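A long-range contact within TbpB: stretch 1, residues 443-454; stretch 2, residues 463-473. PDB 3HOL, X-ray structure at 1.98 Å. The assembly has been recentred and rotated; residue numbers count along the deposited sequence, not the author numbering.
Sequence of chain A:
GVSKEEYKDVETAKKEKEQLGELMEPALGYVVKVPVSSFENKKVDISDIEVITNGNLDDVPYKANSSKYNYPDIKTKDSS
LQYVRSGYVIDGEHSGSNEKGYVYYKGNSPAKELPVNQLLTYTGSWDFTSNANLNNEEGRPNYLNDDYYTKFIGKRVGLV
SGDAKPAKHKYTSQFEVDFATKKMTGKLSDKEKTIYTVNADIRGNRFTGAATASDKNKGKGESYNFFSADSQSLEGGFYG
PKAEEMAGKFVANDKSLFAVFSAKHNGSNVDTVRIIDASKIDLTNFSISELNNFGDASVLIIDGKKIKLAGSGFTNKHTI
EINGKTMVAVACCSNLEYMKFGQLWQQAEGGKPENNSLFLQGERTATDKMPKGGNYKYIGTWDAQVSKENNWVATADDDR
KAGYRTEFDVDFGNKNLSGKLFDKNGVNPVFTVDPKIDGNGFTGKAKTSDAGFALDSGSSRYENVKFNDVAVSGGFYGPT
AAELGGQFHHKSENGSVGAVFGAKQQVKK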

# COMPACT_ATOMS: atom_id res chain seq x y z
N THR A 443 15.27 17.31 -2.39
CA THR A 443 16.17 16.57 -3.27
C THR A 443 17.41 17.41 -3.44
O THR A 443 17.37 18.64 -3.38
CB THR A 443 15.61 16.34 -4.71
OG1 THR A 443 15.30 17.61 -5.30
CG2 THR A 443 14.37 15.50 -4.72
N GLY A 444 18.52 16.75 -3.68
CA GLY A 444 19.78 17.44 -3.75
C GLY A 444 20.86 16.43 -3.97
O GLY A 444 20.64 15.44 -4.67
N LYS A 445 22.01 16.66 -3.35
CA LYS A 445 23.24 15.94 -3.65
C LYS A 445 23.98 15.57 -2.37
O LYS A 445 24.01 16.35 -1.40
CB LYS A 445 24.19 16.82 -4.48
CG LYS A 445 23.68 17.23 -5.84
CD LYS A 445 23.58 16.03 -6.77
CE LYS A 445 23.14 16.45 -8.17
NZ LYS A 445 22.47 15.29 -8.78
N ALA A 446 24.59 14.38 -2.38
CA ALA A 446 25.48 13.98 -1.31
C ALA A 446 26.92 13.93 -1.83
O ALA A 446 27.15 13.62 -3.01
CB ALA A 446 25.09 12.65 -0.78
N LYS A 447 27.88 14.24 -0.95
CA LYS A 447 29.30 14.16 -1.31
C LYS A 447 30.15 13.90 -0.07
O LYS A 447 29.69 14.07 1.08
CB LYS A 447 29.77 15.47 -1.95
CG LYS A 447 29.59 16.67 -1.03
CD LYS A 447 30.08 17.95 -1.65
CE LYS A 447 31.49 18.23 -1.15
NZ LYS A 447 31.92 19.57 -1.59
N THR A 448 31.39 13.50 -0.30
CA THR A 448 32.37 13.43 0.78
C THR A 448 33.14 14.74 0.76
O THR A 448 32.98 15.57 -0.17
CB THR A 448 33.39 12.29 0.56
OG1 THR A 448 34.07 12.51 -0.68
CG2 THR A 448 32.70 10.94 0.48
N SER A 449 33.97 14.94 1.78
CA SER A 449 34.97 16.00 1.77
C SER A 449 35.89 15.86 0.53
O SER A 449 35.81 14.85 -0.24
CB SER A 449 35.81 15.90 3.05
OG SER A 449 36.55 14.68 3.07
N ASP A 450 36.75 16.86 0.31
CA ASP A 450 37.69 16.74 -0.81
C ASP A 450 38.61 15.51 -0.65
O ASP A 450 38.78 14.76 -1.60
CB ASP A 450 38.48 18.03 -1.07
CG ASP A 450 39.02 18.11 -2.53
OD1 ASP A 450 38.59 19.02 -3.30
OD2 ASP A 450 39.87 17.28 -2.94
N ALA A 451 39.16 15.28 0.54
CA ALA A 451 40.02 14.10 0.76
C ALA A 451 39.28 12.76 0.91
O ALA A 451 39.93 11.70 0.89
CB ALA A 451 40.94 14.31 1.97
N GLY A 452 37.96 12.80 1.10
CA GLY A 452 37.19 11.55 1.26
C GLY A 452 37.51 10.90 2.60
O GLY A 452 38.04 11.57 3.49
N PHE A 453 37.18 9.63 2.76
CA PHE A 453 37.44 8.93 4.01
C PHE A 453 37.91 7.51 3.79
O PHE A 453 37.65 6.92 2.72
CB PHE A 453 36.25 9.00 4.99
CG PHE A 453 35.04 8.18 4.59
CD1 PHE A 453 34.84 6.90 5.13
CD2 PHE A 453 34.05 8.71 3.77
CE1 PHE A 453 33.71 6.13 4.80
CE2 PHE A 453 32.90 7.95 3.44
CZ PHE A 453 32.74 6.66 3.95
N ALA A 454 38.60 6.98 4.80
CA ALA A 454 39.22 5.65 4.73
C ALA A 454 38.22 4.57 5.14
O ALA A 454 37.57 4.70 6.16
CB ALA A 454 40.50 5.57 5.60
N GLU A 463 43.39 3.95 -1.07
CA GLU A 463 43.00 5.35 -1.19
C GLU A 463 41.65 5.54 -0.46
O GLU A 463 40.85 4.59 -0.35
CB GLU A 463 42.87 5.77 -2.66
CG GLU A 463 44.17 5.71 -3.47
CD GLU A 463 44.08 6.55 -4.74
OE1 GLU A 463 43.33 6.17 -5.69
OE2 GLU A 463 44.77 7.60 -4.77
N ASN A 464 41.43 6.75 0.06
CA ASN A 464 40.12 7.08 0.63
C ASN A 464 39.03 7.04 -0.43
O ASN A 464 39.26 7.46 -1.56
CB ASN A 464 40.16 8.48 1.21
CG ASN A 464 40.95 8.56 2.48
OD1 ASN A 464 41.42 7.54 3.02
ND2 ASN A 464 41.08 9.77 2.99
N VAL A 465 37.84 6.57 -0.08
CA VAL A 465 36.71 6.71 -1.00
C VAL A 465 36.30 8.19 -1.11
O VAL A 465 36.32 8.93 -0.12
CB VAL A 465 35.48 5.88 -0.57
CG1 VAL A 465 35.85 4.44 -0.39
CG2 VAL A 465 34.83 6.44 0.72
N LYS A 466 35.92 8.59 -2.32
CA LYS A 466 35.36 9.93 -2.56
C LYS A 466 34.06 9.84 -3.35
O LYS A 466 33.92 9.00 -4.25
CB LYS A 466 36.35 10.81 -3.31
CG LYS A 466 37.70 10.90 -2.61
CD LYS A 466 38.72 11.63 -3.45
CE LYS A 466 40.11 11.50 -2.80
NZ LYS A 466 41.16 12.25 -3.55
N PHE A 467 33.10 10.71 -3.01
CA PHE A 467 31.86 10.81 -3.76
C PHE A 467 31.54 12.27 -4.03
O PHE A 467 31.73 13.13 -3.16
CB PHE A 467 30.71 10.15 -2.97
CG PHE A 467 30.83 8.65 -2.86
CD1 PHE A 467 30.39 7.83 -3.92
CD2 PHE A 467 31.39 8.06 -1.73
CE1 PHE A 467 30.52 6.42 -3.83
CE2 PHE A 467 31.51 6.66 -1.62
CZ PHE A 467 31.07 5.84 -2.68
N ASN A 468 31.08 12.55 -5.25
CA ASN A 468 30.48 13.84 -5.58
C ASN A 468 29.18 13.71 -6.38
O ASN A 468 29.02 12.74 -7.13
CB ASN A 468 31.45 14.70 -6.40
CG ASN A 468 32.63 15.12 -5.60
OD1 ASN A 468 32.64 16.22 -5.01
ND2 ASN A 468 33.62 14.22 -5.50
N ASP A 469 28.27 14.67 -6.21
CA ASP A 469 27.05 14.76 -7.03
C ASP A 469 26.17 13.48 -7.00
O ASP A 469 25.49 13.14 -7.99
CB ASP A 469 27.40 15.18 -8.49
CG ASP A 469 27.14 16.69 -8.79
OD1 ASP A 469 26.61 17.43 -7.92
OD2 ASP A 469 27.44 17.15 -9.93
N VAL A 470 26.17 12.78 -5.86
CA VAL A 470 25.27 11.62 -5.63
C VAL A 470 23.87 12.11 -5.30
O VAL A 470 23.70 12.90 -4.38
CB VAL A 470 25.79 10.72 -4.52
CG1 VAL A 470 24.86 9.53 -4.27
CG2 VAL A 470 27.19 10.23 -4.89
N ALA A 471 22.89 11.65 -6.07
CA ALA A 471 21.51 12.09 -5.89
C ALA A 471 21.02 11.69 -4.50
O ALA A 471 21.23 10.56 -4.05
CB ALA A 471 20.60 11.52 -6.99
N VAL A 472 20.41 12.64 -3.81
CA VAL A 472 19.77 12.36 -2.53
C VAL A 472 18.37 12.84 -2.67
O VAL A 472 18.13 13.91 -3.22
CB VAL A 472 20.40 13.16 -1.34
CG1 VAL A 472 19.79 12.68 0.01
CG2 VAL A 472 21.87 13.00 -1.32
N SER A 473 17.42 12.08 -2.15
CA SER A 473 16.05 12.57 -2.10
C SER A 473 15.35 12.04 -0.84
O SER A 473 15.76 11.02 -0.29
CB SER A 473 15.31 12.18 -3.37
OG SER A 473 15.09 10.79 -3.35
O HOH W 1 34.21 15.67 -2.30
O HOH W 2 36.11 14.05 -3.15

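The two stretches run antiparallel and pair in two separate ladders, with a register shift of two between them. In the first, Gly-444 and Val-472 bond both ways: Gly-444 N to Val-472 O and Val-472 N to Gly-444 O, each 2.9 Å. Ala-446 and Val-470 repeat the pattern. Ala-446 N reaches Val-470 O at 2.6 Å, and Val-470 N reaches Ala-446 O at 3.1 Å. On the face that carries Ala-446, Val-470 and Val-472, Ala-446 CB packs against Val-472 CG2 at 3.3 Å.

Thr-448 then serves Phe-467 twice. Thr-448 N donates to Phe-467 O (2.9 Å). Thr-448 OG1 accepts from Phe-467 N (3.1 Å), a role usually left to a carbonyl, and donates to Ser-449 O (2.9 Å). Water 1 lies 2.5 Å from Thr-448 O and 3.2 Å from Asn-468 OD1, within bonding geometry of both, and so links the two stretches.

The second ladder is a single bridge. Phe-453 N donates to Val-465 O at 3.1 Å; the return bond, Val-465 N to Phe-453 O, is weak at 2.8 Å. Val-465 CG2 sits over one face of the Phe-453 ring, 3.8 Å from its centroid. Asn-464 ND2 satisfies Ala-451 O at 3.1 Å. Gly-452 has positive phi, and a CB there would clash with Val-465 O and Lys-466 CG.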